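Local coordinates for Lactamase_B domain-containing protein (Bacillus lehensis G1, PDB 7EV5), which binds two zinc ions and acts as a B3 metallo-beta-lactamase with a second activity, probably of the glyoxalase II kind, at residues Y139-F153 with I178-H191. Numbering follows the deposited sequence.
Sequences YYQKEAVLFSGDVLF and ILPLPERTIVASGH. With ZN (zinc ion), chain C.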
loop_
_atom_site.group_PDB
_atom_site.type_symbol
_atom_site.label_atom_id
_atom_site.label_comp_id
_atom_site.label_asym_id
_atom_site.label_seq_id
_atom_site.Cartn_x
_atom_site.Cartn_y
_atom_site.Cartn_z
ATOM N N TYR A 139 -3.454 5.305 -7.883
ATOM C CA TYR A 139 -4.018 6.650 -7.927
ATOM C C TYR A 139 -5.514 6.560 -8.201
ATOM O O TYR A 139 -5.936 6.008 -9.222
ATOM C CB TYR A 139 -3.319 7.466 -9.011
ATOM C CG TYR A 139 -3.891 8.844 -9.254
ATOM C CD1 TYR A 139 -4.031 9.754 -8.221
ATOM C CD2 TYR A 139 -4.248 9.246 -10.534
ATOM C CE1 TYR A 139 -4.548 11.029 -8.448
ATOM C CE2 TYR A 139 -4.757 10.509 -10.770
ATOM C CZ TYR A 139 -4.902 11.396 -9.724
ATOM O OH TYR A 139 -5.407 12.654 -9.967
ATOM N N TYR A 140 -6.313 7.094 -7.277
ATOM C CA TYR A 140 -7.770 7.137 -7.393
ATOM C C TYR A 140 -8.157 8.569 -7.746
ATOM O O TYR A 140 -8.230 9.436 -6.871
ATOM C CB TYR A 140 -8.372 6.734 -6.053
ATOM C CG TYR A 140 -9.871 6.596 -6.022
ATOM C CD1 TYR A 140 -10.530 5.726 -6.880
ATOM C CD2 TYR A 140 -10.633 7.328 -5.106
ATOM C CE1 TYR A 140 -11.910 5.579 -6.826
ATOM C CE2 TYR A 140 -12.016 7.192 -5.054
ATOM C CZ TYR A 140 -12.640 6.315 -5.919
ATOM O OH TYR A 140 -14.011 6.163 -5.880
ATOM N N GLN A 141 -8.418 8.818 -9.032
ATOM C CA GLN A 141 -8.643 10.193 -9.474
ATOM C C GLN A 141 -9.931 10.774 -8.892
ATOM O O GLN A 141 -9.975 11.963 -8.546
ATOM C CB GLN A 141 -8.631 10.267 -11.006
ATOM C CG GLN A 141 -8.781 11.683 -11.542
ATOM C CD GLN A 141 -8.136 11.874 -12.898
ATOM O OE1 GLN A 141 -7.713 10.913 -13.542
ATOM N NE2 GLN A 141 -8.058 13.125 -13.345
ATOM N N LYS A 142 -10.968 9.942 -8.727
ATOM C CA LYS A 142 -12.292 10.448 -8.354
ATOM C C LYS A 142 -12.257 11.259 -7.061
ATOM O O LYS A 142 -12.908 12.305 -6.960
ATOM C CB LYS A 142 -13.292 9.296 -8.247
ATOM C CG LYS A 142 -14.717 9.723 -7.916
ATOM C CD LYS A 142 -15.627 8.509 -7.782
ATOM C CE LYS A 142 -17.094 8.874 -7.969
ATOM N NZ LYS A 142 -17.601 9.750 -6.882
ATOM N N GLU A 143 -11.521 10.792 -6.056
ATOM C CA GLU A 143 -11.370 11.535 -4.813
ATOM C C GLU A 143 -9.959 12.063 -4.617
ATOM O O GLU A 143 -9.618 12.490 -3.513
ATOM C CB GLU A 143 -11.829 10.716 -3.602
ATOM C CG GLU A 143 -13.293 10.270 -3.653
ATOM C CD GLU A 143 -14.283 11.423 -3.583
ATOM O OE1 GLU A 143 -13.929 12.486 -3.039
ATOM O OE2 GLU A 143 -15.423 11.258 -4.069
ATOM N N ALA A 144 -9.138 12.044 -5.666
ATOM C CA ALA A 144 -7.827 12.690 -5.662
ATOM C C ALA A 144 -6.948 12.203 -4.509
ATOM O O ALA A 144 -6.432 12.986 -3.710
ATOM C CB ALA A 144 -7.962 14.216 -5.661
ATOM N N VAL A 145 -6.774 10.886 -4.433
ATOM C CA VAL A 145 -5.969 10.269 -3.391
ATOM C C VAL A 145 -5.069 9.216 -4.022
ATOM O O VAL A 145 -5.491 8.484 -4.924
ATOM C CB VAL A 145 -6.838 9.682 -2.250
ATOM C CG1 VAL A 145 -7.910 8.766 -2.789
ATOM C CG2 VAL A 145 -5.981 8.960 -1.220
ATOM N N LEU A 146 -3.829 9.152 -3.546
ATOM C CA LEU A 146 -2.812 8.241 -4.050
ATOM C C LEU A 146 -2.405 7.311 -2.916
ATOM O O LEU A 146 -1.885 7.764 -1.890
ATOM C CB LEU A 146 -1.596 9.032 -4.538
ATOM C CG LEU A 146 -0.396 8.205 -5.019
ATOM C CD1 LEU A 146 -0.673 7.569 -6.365
ATOM C CD2 LEU A 146 0.841 9.109 -5.079
ATOM N N PHE A 147 -2.614 6.011 -3.106
ATOM C CA PHE A 147 -2.185 5.013 -2.127
ATOM C C PHE A 147 -0.825 4.522 -2.601
ATOM O O PHE A 147 -0.730 3.615 -3.422
ATOM C CB PHE A 147 -3.227 3.908 -2.013
ATOM C CG PHE A 147 -4.592 4.429 -1.659
ATOM C CD1 PHE A 147 -4.919 4.682 -0.339
ATOM C CD2 PHE A 147 -5.530 4.701 -2.646
ATOM C CE1 PHE A 147 -6.154 5.169 0.005
ATOM C CE2 PHE A 147 -6.780 5.203 -2.310
ATOM C CZ PHE A 147 -7.098 5.442 -0.986
ATOM N N SER A 148 0.235 5.148 -2.083
ATOM C CA SER A 148 1.587 4.977 -2.612
ATOM C C SER A 148 2.518 4.189 -1.692
ATOM O O SER A 148 3.730 4.178 -1.919
ATOM C CB SER A 148 2.199 6.338 -2.955
ATOM O OG SER A 148 1.956 7.293 -1.928
ATOM N N GLY A 149 1.992 3.541 -0.661
ATOM C CA GLY A 149 2.853 2.720 0.173
ATOM C C GLY A 149 3.988 3.515 0.789
ATOM O O GLY A 149 3.790 4.599 1.349
ATOM N N ASP A 150 5.203 2.969 0.699
ATOM C CA ASP A 150 6.338 3.486 1.453
ATOM C C ASP A 150 7.304 4.283 0.589
ATOM O O ASP A 150 8.487 4.360 0.907
ATOM C CB ASP A 150 7.059 2.357 2.194
ATOM C CG ASP A 150 6.228 1.766 3.326
ATOM O OD1 ASP A 150 5.070 2.189 3.514
ATOM O OD2 ASP A 150 6.740 0.847 4.004
ATOM N N VAL A 151 6.813 4.911 -0.475
ATOM C CA VAL A 151 7.687 5.712 -1.326
ATOM C C VAL A 151 7.907 7.100 -0.733
ATOM O O VAL A 151 9.046 7.572 -0.612
ATOM C CB VAL A 151 7.088 5.775 -2.743
ATOM C CG1 VAL A 151 7.850 6.759 -3.599
ATOM C CG2 VAL A 151 7.112 4.388 -3.381
ATOM N N LEU A 152 6.819 7.770 -0.363
ATOM C CA LEU A 152 6.828 9.178 0.019
ATOM C C LEU A 152 5.984 9.333 1.271
ATOM O O LEU A 152 4.821 8.922 1.290
ATOM C CB LEU A 152 6.234 10.037 -1.106
ATOM C CG LEU A 152 6.066 11.534 -0.846
ATOM C CD1 LEU A 152 7.415 12.203 -0.589
ATOM C CD2 LEU A 152 5.327 12.209 -1.987
ATOM N N PHE A 153 6.560 9.924 2.314
ATOM C CA PHE A 153 5.831 10.177 3.546
ATOM C C PHE A 153 5.750 11.676 3.764
ATOM O O PHE A 153 6.379 12.469 3.059
ATOM C CB PHE A 153 6.559 9.567 4.748
ATOM C CG PHE A 153 6.868 8.101 4.603
ATOM C CD1 PHE A 153 5.847 7.163 4.483
ATOM C CD2 PHE A 153 8.181 7.649 4.624
ATOM C CE1 PHE A 153 6.140 5.799 4.372
ATOM C CE2 PHE A 153 8.478 6.292 4.513
ATOM C CZ PHE A 153 7.454 5.361 4.382
ATOM N N ILE A 178 5.462 10.286 -9.131
ATOM C CA ILE A 178 4.558 10.725 -8.073
ATOM C C ILE A 178 4.330 12.228 -8.103
ATOM O O ILE A 178 3.185 12.685 -8.187
ATOM C CB ILE A 178 5.057 10.239 -6.707
ATOM C CG1 ILE A 178 4.911 8.722 -6.662
ATOM C CG2 ILE A 178 4.281 10.909 -5.570
ATOM C CD1 ILE A 178 5.278 8.125 -5.358
ATOM N N LEU A 179 5.406 13.005 -8.035
ATOM C CA LEU A 179 5.253 14.455 -7.967
ATOM C C LEU A 179 4.568 15.101 -9.174
ATOM O O LEU A 179 3.987 16.183 -8.984
ATOM C CB LEU A 179 6.587 15.130 -7.618
ATOM C CG LEU A 179 7.173 14.735 -6.259
ATOM C CD1 LEU A 179 8.486 15.459 -6.010
ATOM C CD2 LEU A 179 6.191 14.983 -5.122
ATOM N N PRO A 180 4.592 14.546 -10.395
ATOM C CA PRO A 180 3.800 15.162 -11.481
ATOM C C PRO A 180 2.289 15.071 -11.298
ATOM O O PRO A 180 1.557 15.732 -12.048
ATOM C CB PRO A 180 4.251 14.403 -12.738
ATOM C CG PRO A 180 5.578 13.849 -12.389
ATOM C CD PRO A 180 5.490 13.500 -10.928
ATOM N N LEU A 181 1.792 14.274 -10.350
ATOM C CA LEU A 181 0.360 14.191 -10.116
ATOM C C LEU A 181 -0.164 15.517 -9.551
ATOM O O LEU A 181 0.611 16.335 -9.049
ATOM C CB LEU A 181 0.070 13.044 -9.149
ATOM C CG LEU A 181 0.307 11.663 -9.750
ATOM C CD1 LEU A 181 0.247 10.588 -8.680
ATOM C CD2 LEU A 181 -0.708 11.380 -10.854
ATOM N N PRO A 182 -1.478 15.753 -9.623
ATOM C CA PRO A 182 -2.009 17.060 -9.202
ATOM C C PRO A 182 -1.643 17.375 -7.759
ATOM O O PRO A 182 -1.610 16.491 -6.899
ATOM C CB PRO A 182 -3.521 16.896 -9.378
ATOM C CG PRO A 182 -3.662 15.881 -10.447
ATOM C CD PRO A 182 -2.522 14.916 -10.236
ATOM N N GLU A 183 -1.356 18.656 -7.498
ATOM C CA GLU A 183 -0.796 19.029 -6.200
ATOM C C GLU A 183 -1.775 18.798 -5.049
ATOM O O GLU A 183 -1.333 18.558 -3.918
ATOM C CB GLU A 183 -0.259 20.465 -6.223
ATOM C CG GLU A 183 1.130 20.608 -6.869
ATOM C CD GLU A 183 1.766 21.977 -6.650
ATOM O OE1 GLU A 183 1.529 22.597 -5.592
ATOM O OE2 GLU A 183 2.509 22.432 -7.545
ATOM N N ARG A 184 -3.090 18.839 -5.309
ATOM C CA ARG A 184 -4.074 18.598 -4.255
ATOM C C ARG A 184 -4.232 17.123 -3.899
ATOM O O ARG A 184 -4.949 16.812 -2.943
ATOM C CB ARG A 184 -5.442 19.224 -4.586
ATOM C CG ARG A 184 -6.383 18.344 -5.413
ATOM C CD ARG A 184 -7.818 18.903 -5.437
ATOM N NE ARG A 184 -8.748 17.983 -6.090
ATOM C CZ ARG A 184 -9.857 17.515 -5.536
ATOM N NH1 ARG A 184 -10.190 17.876 -4.306
ATOM N NH2 ARG A 184 -10.639 16.681 -6.211
ATOM N N THR A 185 -3.577 16.222 -4.632
ATOM C CA THR A 185 -3.706 14.790 -4.379
ATOM C C THR A 185 -3.208 14.441 -2.986
ATOM O O THR A 185 -2.091 14.793 -2.604
ATOM C CB THR A 185 -2.878 14.013 -5.400
ATOM O OG1 THR A 185 -3.265 14.397 -6.721
ATOM C CG2 THR A 185 -3.111 12.509 -5.234
ATOM N N ILE A 186 -4.041 13.724 -2.229
ATOM C CA ILE A 186 -3.612 13.243 -0.921
ATOM C C ILE A 186 -2.633 12.093 -1.108
ATOM O O ILE A 186 -2.877 11.169 -1.896
ATOM C CB ILE A 186 -4.827 12.821 -0.085
ATOM C CG1 ILE A 186 -5.611 14.064 0.356
ATOM C CG2 ILE A 186 -4.404 11.987 1.114
ATOM C CD1 ILE A 186 -6.970 13.742 0.969
ATOM N N VAL A 187 -1.500 12.167 -0.410
ATOM C CA VAL A 187 -0.539 11.070 -0.364
ATOM C C VAL A 187 -0.908 10.218 0.846
ATOM O O VAL A 187 -0.692 10.615 1.999
ATOM C CB VAL A 187 0.903 11.576 -0.306
ATOM C CG1 VAL A 187 1.880 10.409 -0.162
ATOM C CG2 VAL A 187 1.220 12.368 -1.561
ATOM N N ALA A 188 -1.522 9.063 0.583
ATOM C CA ALA A 188 -1.943 8.129 1.628
ATOM C C ALA A 188 -0.866 7.051 1.671
ATOM O O ALA A 188 -0.892 6.082 0.911
ATOM C CB ALA A 188 -3.330 7.567 1.322
ATOM N N SER A 189 0.100 7.242 2.561
ATOM C CA SER A 189 1.316 6.448 2.616
ATOM C C SER A 189 1.249 5.406 3.723
ATOM O O SER A 189 0.311 5.349 4.519
ATOM C CB SER A 189 2.526 7.361 2.821
ATOM O OG SER A 189 2.531 7.868 4.143
ATOM N N GLY A 190 2.263 4.545 3.743
ATOM C CA GLY A 190 2.260 3.426 4.660
ATOM C C GLY A 190 2.565 3.780 6.098
ATOM O O GLY A 190 2.295 2.965 6.977
ATOM N N HIS A 191 3.147 4.948 6.359
ATOM C CA HIS A 191 3.577 5.261 7.719
ATOM C C HIS A 191 3.392 6.746 7.978
ATOM O O HIS A 191 3.817 7.566 7.164
ATOM C CB HIS A 191 5.051 4.859 7.911
ATOM C CG HIS A 191 5.300 3.396 7.677
ATOM N ND1 HIS A 191 5.173 2.453 8.672
ATOM C CD2 HIS A 191 5.627 2.711 6.553
ATOM C CE1 HIS A 191 5.418 1.253 8.180
ATOM N NE2 HIS A 191 5.691 1.379 6.892
HETATM ZN ZN ZN C . 5.950 -0.161 5.602
HETATM O O HOH W 1 -5.652 14.183 -7.904
HETATM O O HOH W 2 -0.546 3.352 0.656
HETATM O O HOH W 3 7.424 -1.415 5.091
#
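Leu-181 lays CD2 over the centre of one face of the Tyr-139 ring, a CH-pi contact 4.1 Å from the centroid, while CA of Gln-141 lies against the opposite face, toward the rim. The ring sits in one of the two mixed sheets of the metallo-beta-lactamase alpha-beta/beta-alpha sandwich. Thr-185 brings CG2 to its edge, and a phenol suits this place: the ring packs, while the hydroxyl holds a water, in the ring plane, that donates to Thr-185 OG1, which gives its own proton to Pro-182 O. Nearby, the Arg-184 guanidinium spreads one face over CB of Ala-144.

These groups flank parallel neighbours, strands 145-149 and 186-189. Among the bonds that join them are Leu-146 N to Ile-186 O and Ala-188 N to Leu-146 O, both 2.8 Å. Leu-146, its CG swung away from the backbone N (chi1 176°), sets CD1 against Leu-181 CD1 and CD2 against both that methyl and CG2 of Ile-178, a branched side chain that also touches helix 197-203. On the other face, the small CB of Ala-188 fits against Phe-147 CD1 at 3.7 Å.

Beyond the strands both segments turn toward the metal. Phe-153 presses CE1 to the edge of the His-191 imidazole, whose plane stands at 80° to its own. Asp-58 and His-59 complete the protein ligands of this zinc, bound by Asp-150 OD2 and His-191 NE2 at 2.0 Å each.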